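Local coordinates for protein putative Chlorite dismutase TA0507 (Thermoplasma acidophilum, PDB 3DTZ) that is of unknown function but probably binds heme and may act as an oxidoreductase, at residues I65-Y73 with E129-F140. Sequence-based numbering, arbitrary orientation. Where two conformers were deposited one is given.
Sequences INFHIYRSY and EDSLRLPPLRYF
Aromatic packing joins Tyr-70 to Phe-140: their rings form an offset stack, centroids 4.7 Å apart and planes 13° from parallel. The overlap is shifted so that Phe-140 CB sits over the tyrosine face, making a CH-pi contact 3.5 Å from the Tyr-70 ring centroid. Trp-82 of the adjoining strand also stacks on Phe-140. Two residues before Tyr-70, His-68 receives a second CH-pi contact: Pro-136 CG lies 3.6 Å from its ring centroid, over one face. CG anti to the carbonyl carbon (chi1 -56°) carries the imidazole there, and chi2 of -59° turns its face.

Apolar contacts join Ile-65 to helix 128-132, where its CG2 meets Leu-132 CB at 3.8 Å and brushes Glu-129 CG. Beside it the Arg-133 guanidinium grips Glu-129 OE2 side-on through NE and NH2, the latter at 2.8 Å; OE1 pairs with Arg-86.

Polar links run through water. One molecule, in the imidazole plane 2.6 Å from His-68 NE2, accepts from Asn-66 ND2 and donates to Leu-132 O; Asn-66 OD1 turns to Ser-84. A second lies 2.9 Å from Tyr-70 OH, near the Leu-137 and Tyr-139 carbonyls. Replacing Tyr-70 by an alanine would probably open a gap against Phe-140 and cost this water a partner.

Strand 64-72 thus meets helix 128-132, the following loop and strand 139-147 through ring faces, apolar contacts and water, not direct polar bonds.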
loop_
_atom_site.group_PDB
_atom_site.type_symbol
_atom_site.label_atom_id
_atom_site.label_comp_id
_atom_site.label_asym_id
_atom_site.label_seq_id
_atom_site.Cartn_x
_atom_site.Cartn_y
_atom_site.Cartn_z
ATOM N N ILE D 65 13.458 -31.683 -2.142
ATOM C CA ILE D 65 13.198 -32.274 -3.455
ATOM C C ILE D 65 13.834 -31.439 -4.589
ATOM O O ILE D 65 14.471 -31.997 -5.511
ATOM C CB ILE D 65 11.684 -32.501 -3.652
ATOM C CG1 ILE D 65 11.198 -33.522 -2.587
ATOM C CG2 ILE D 65 11.377 -32.938 -5.127
ATOM C CD1 ILE D 65 9.661 -33.708 -2.474
ATOM N N ASN D 66 13.703 -30.110 -4.488
ATOM C CA ASN D 66 14.378 -29.206 -5.410
ATOM C C ASN D 66 14.761 -27.909 -4.704
ATOM O O ASN D 66 14.229 -27.579 -3.617
ATOM C CB ASN D 66 13.556 -28.958 -6.718
ATOM C CG ASN D 66 12.322 -28.093 -6.503
ATOM O OD1 ASN D 66 11.745 -28.054 -5.415
ATOM N ND2 ASN D 66 11.925 -27.372 -7.546
ATOM N N PHE D 67 15.732 -27.226 -5.315
ATOM C CA PHE D 67 16.107 -25.870 -4.889
ATOM C C PHE D 67 16.735 -25.204 -6.101
ATOM O O PHE D 67 17.731 -25.697 -6.658
ATOM C CB PHE D 67 17.132 -25.891 -3.748
ATOM C CG PHE D 67 17.730 -24.544 -3.488
ATOM C CD1 PHE D 67 16.937 -23.536 -2.937
ATOM C CD2 PHE D 67 19.031 -24.256 -3.877
ATOM C CE1 PHE D 67 17.457 -22.241 -2.710
ATOM C CE2 PHE D 67 19.573 -22.968 -3.657
ATOM C CZ PHE D 67 18.791 -21.978 -3.078
ATOM N N HIS D 68 16.137 -24.105 -6.537
ATOM C CA HIS D 68 16.662 -23.364 -7.691
ATOM C C HIS D 68 16.700 -21.865 -7.364
ATOM O O HIS D 68 15.835 -21.371 -6.653
ATOM C CB HIS D 68 15.804 -23.613 -8.935
ATOM C CG HIS D 68 15.665 -25.067 -9.290
ATOM N ND1 HIS D 68 16.752 -25.863 -9.575
ATOM C CD2 HIS D 68 14.573 -25.858 -9.428
ATOM C CE1 HIS D 68 16.340 -27.097 -9.831
ATOM N NE2 HIS D 68 15.022 -27.120 -9.740
ATOM N N ILE D 69 17.673 -21.172 -7.941
ATOM C CA ILE D 69 17.820 -19.723 -7.756
ATOM C C ILE D 69 17.546 -19.063 -9.123
ATOM O O ILE D 69 17.951 -19.620 -10.146
ATOM C CB ILE D 69 19.254 -19.358 -7.254
ATOM C CG1 ILE D 69 19.599 -20.181 -6.002
ATOM C CG2 ILE D 69 19.287 -17.852 -6.915
ATOM C CD1 ILE D 69 21.055 -20.101 -5.567
ATOM N N TYR D 70 16.894 -17.894 -9.131
ATOM C CA TYR D 70 16.616 -17.146 -10.364
ATOM C C TYR D 70 16.993 -15.675 -10.203
ATOM O O TYR D 70 16.790 -15.082 -9.142
ATOM C CB TYR D 70 15.129 -17.199 -10.722
ATOM C CG TYR D 70 14.667 -18.602 -10.925
ATOM C CD1 TYR D 70 14.207 -19.361 -9.841
ATOM C CD2 TYR D 70 14.753 -19.193 -12.183
ATOM C CE1 TYR D 70 13.822 -20.703 -10.019
ATOM C CE2 TYR D 70 14.373 -20.527 -12.383
ATOM C CZ TYR D 70 13.896 -21.265 -11.299
ATOM O OH TYR D 70 13.507 -22.558 -11.484
ATOM N N ARG D 71 17.548 -15.116 -11.270
ATOM C CA ARG D 71 17.686 -13.666 -11.432
ATOM C C ARG D 71 16.288 -13.134 -11.745
ATOM O O ARG D 71 15.459 -13.860 -12.294
ATOM C CB ARG D 71 18.611 -13.376 -12.618
ATOM C CG ARG D 71 20.057 -13.897 -12.403
ATOM C CD ARG D 71 20.746 -14.257 -13.716
ATOM N NE ARG D 71 20.998 -13.079 -14.565
ATOM C CZ ARG D 71 21.477 -13.163 -15.801
ATOM N NH1 ARG D 71 21.763 -14.366 -16.338
ATOM N NH2 ARG D 71 21.699 -12.048 -16.499
ATOM N N SER D 72 16.023 -11.883 -11.383
ATOM C CA SER D 72 14.690 -11.328 -11.477
ATOM C C SER D 72 14.618 -10.246 -12.520
ATOM O O SER D 72 15.449 -9.334 -12.521
ATOM C CB SER D 72 14.285 -10.753 -10.099
ATOM O OG SER D 72 13.176 -9.844 -10.173
ATOM N N TYR D 73 13.595 -10.312 -13.368
ATOM C CA TYR D 73 13.294 -9.234 -14.288
ATOM C C TYR D 73 12.697 -7.988 -13.582
ATOM O O TYR D 73 12.831 -6.877 -14.081
ATOM C CB TYR D 73 12.365 -9.726 -15.409
ATOM C CG TYR D 73 13.102 -10.482 -16.488
ATOM C CD1 TYR D 73 13.378 -11.844 -16.354
ATOM C CD2 TYR D 73 13.581 -9.818 -17.621
ATOM C CE1 TYR D 73 14.084 -12.541 -17.372
ATOM C CE2 TYR D 73 14.302 -10.504 -18.627
ATOM C CZ TYR D 73 14.527 -11.867 -18.491
ATOM O OH TYR D 73 15.231 -12.562 -19.453
ATOM N N GLU D 129 6.753 -35.284 -8.375
ATOM C CA GLU D 129 8.103 -35.256 -7.833
ATOM C C GLU D 129 9.154 -35.497 -8.923
ATOM O O GLU D 129 10.211 -34.868 -8.909
ATOM C CB GLU D 129 8.236 -36.277 -6.718
ATOM C CG GLU D 129 9.619 -36.292 -6.060
ATOM C CD GLU D 129 9.711 -37.266 -4.916
ATOM O OE1 GLU D 129 8.705 -37.940 -4.626
ATOM O OE2 GLU D 129 10.809 -37.380 -4.329
ATOM N N ASP D 130 8.864 -36.387 -9.870
ATOM C CA ASP D 130 9.795 -36.662 -10.976
ATOM C C ASP D 130 10.041 -35.392 -11.778
ATOM O O ASP D 130 11.178 -35.107 -12.174
ATOM C CB ASP D 130 9.254 -37.755 -11.911
ATOM C CG ASP D 130 9.417 -39.173 -11.364
ATOM O OD1 ASP D 130 10.127 -39.383 -10.349
ATOM O OD2 ASP D 130 8.830 -40.113 -11.985
ATOM N N SER D 131 8.978 -34.618 -12.025
ATOM C CA SER D 131 9.093 -33.351 -12.748
ATOM C C SER D 131 9.970 -32.367 -11.964
ATOM O O SER D 131 10.822 -31.670 -12.537
ATOM C CB SER D 131 7.685 -32.762 -12.962
ATOM O OG SER D 131 7.701 -31.744 -13.924
ATOM N N LEU D 132 9.746 -32.307 -10.648
ATOM C CA LEU D 132 10.543 -31.432 -9.769
ATOM C C LEU D 132 12.046 -31.831 -9.770
ATOM O O LEU D 132 12.921 -30.977 -9.581
ATOM C CB LEU D 132 9.999 -31.443 -8.358
ATOM C CG LEU D 132 8.632 -30.873 -8.072
ATOM C CD1 LEU D 132 8.337 -30.944 -6.581
ATOM C CD2 LEU D 132 8.602 -29.418 -8.585
ATOM N N ARG D 133 12.337 -33.097 -10.027
ATOM C CA ARG D 133 13.727 -33.556 -10.063
ATOM C C ARG D 133 14.429 -33.400 -11.414
ATOM O O ARG D 133 15.641 -33.695 -11.543
ATOM C CB ARG D 133 13.820 -35.004 -9.541
ATOM C CG ARG D 133 13.427 -35.084 -8.050
ATOM C CD ARG D 133 13.610 -36.477 -7.500
ATOM N NE ARG D 133 13.155 -36.562 -6.104
ATOM C CZ ARG D 133 13.913 -36.269 -5.051
ATOM N NH1 ARG D 133 15.158 -35.866 -5.222
ATOM N NH2 ARG D 133 13.432 -36.409 -3.825
ATOM N N LEU D 134 13.691 -32.986 -12.442
ATOM C CA LEU D 134 14.311 -32.740 -13.757
ATOM C C LEU D 134 15.170 -31.468 -13.717
ATOM O O LEU D 134 14.877 -30.552 -12.956
ATOM C CB LEU D 134 13.236 -32.596 -14.835
ATOM C CG LEU D 134 12.316 -33.787 -15.122
ATOM C CD1 LEU D 134 11.165 -33.362 -16.028
ATOM C CD2 LEU D 134 13.072 -34.960 -15.751
ATOM N N PRO D 135 16.223 -31.402 -14.541
ATOM C CA PRO D 135 16.976 -30.146 -14.573
ATOM C C PRO D 135 16.051 -29.005 -14.990
ATOM O O PRO D 135 15.252 -29.186 -15.919
ATOM C CB PRO D 135 18.042 -30.396 -15.650
ATOM C CG PRO D 135 18.175 -31.877 -15.715
ATOM C CD PRO D 135 16.785 -32.411 -15.456
ATOM N N PRO D 136 16.111 -27.870 -14.275
ATOM C CA PRO D 136 15.143 -26.827 -14.513
ATOM C C PRO D 136 15.272 -26.164 -15.877
ATOM O O PRO D 136 16.361 -26.145 -16.465
ATOM C CB PRO D 136 15.406 -25.810 -13.371
ATOM C CG PRO D 136 16.814 -26.037 -13.002
ATOM C CD PRO D 136 17.072 -27.506 -13.212
ATOM N N LEU D 137 14.153 -25.624 -16.360
ATOM C CA LEU D 137 14.116 -24.846 -17.599
ATOM C C LEU D 137 14.664 -23.437 -17.331
ATOM O O LEU D 137 14.872 -23.057 -16.173
ATOM C CB LEU D 137 12.691 -24.801 -18.169
ATOM C CG LEU D 137 12.078 -26.179 -18.436
ATOM C CD1 LEU D 137 10.812 -26.024 -19.246
ATOM C CD2 LEU D 137 13.069 -27.126 -19.174
ATOM N N ARG D 138 14.908 -22.683 -18.400
ATOM C CA ARG D 138 15.667 -21.450 -18.304
ATOM C C ARG D 138 14.905 -20.342 -17.552
ATOM O O ARG D 138 15.532 -19.475 -16.952
ATOM C CB ARG D 138 16.028 -20.950 -19.706
ATOM C CG ARG D 138 16.577 -19.504 -19.754
ATOM C CD ARG D 138 17.002 -19.104 -21.166
ATOM N NE ARG D 138 18.280 -19.746 -21.472
ATOM C CZ ARG D 138 19.399 -19.119 -21.846
ATOM N NH1 ARG D 138 19.444 -17.801 -22.041
ATOM N NH2 ARG D 138 20.485 -19.845 -22.076
ATOM N N TYR D 139 13.577 -20.376 -17.606
ATOM C CA TYR D 139 12.751 -19.350 -16.957
ATOM C C TYR D 139 11.739 -19.948 -15.979
ATOM O O TYR D 139 11.386 -21.130 -16.067
ATOM C CB TYR D 139 11.979 -18.507 -17.986
ATOM C CG TYR D 139 12.859 -17.887 -19.019
ATOM C CD1 TYR D 139 13.580 -16.725 -18.735
ATOM C CD2 TYR D 139 12.991 -18.473 -20.276
ATOM C CE1 TYR D 139 14.429 -16.147 -19.709
ATOM C CE2 TYR D 139 13.796 -17.913 -21.248
ATOM C CZ TYR D 139 14.517 -16.763 -20.962
ATOM O OH TYR D 139 15.326 -16.236 -21.943
ATOM N N PHE D 140 11.269 -19.101 -15.073
ATOM C CA PHE D 140 10.354 -19.503 -14.005
ATOM C C PHE D 140 9.336 -18.379 -13.852
ATOM O O PHE D 140 9.711 -17.191 -13.867
ATOM C CB PHE D 140 11.164 -19.629 -12.722
ATOM C CG PHE D 140 10.382 -20.060 -11.506
ATOM C CD1 PHE D 140 9.766 -21.313 -11.442
ATOM C CD2 PHE D 140 10.305 -19.234 -10.411
ATOM C CE1 PHE D 140 9.047 -21.726 -10.298
ATOM C CE2 PHE D 140 9.618 -19.656 -9.257
ATOM C CZ PHE D 140 9.003 -20.896 -9.205
HETATM O O HOH W 1 12.705 -28.258 -10.166
HETATM O O HOH W 2 12.982 -23.090 -14.252
#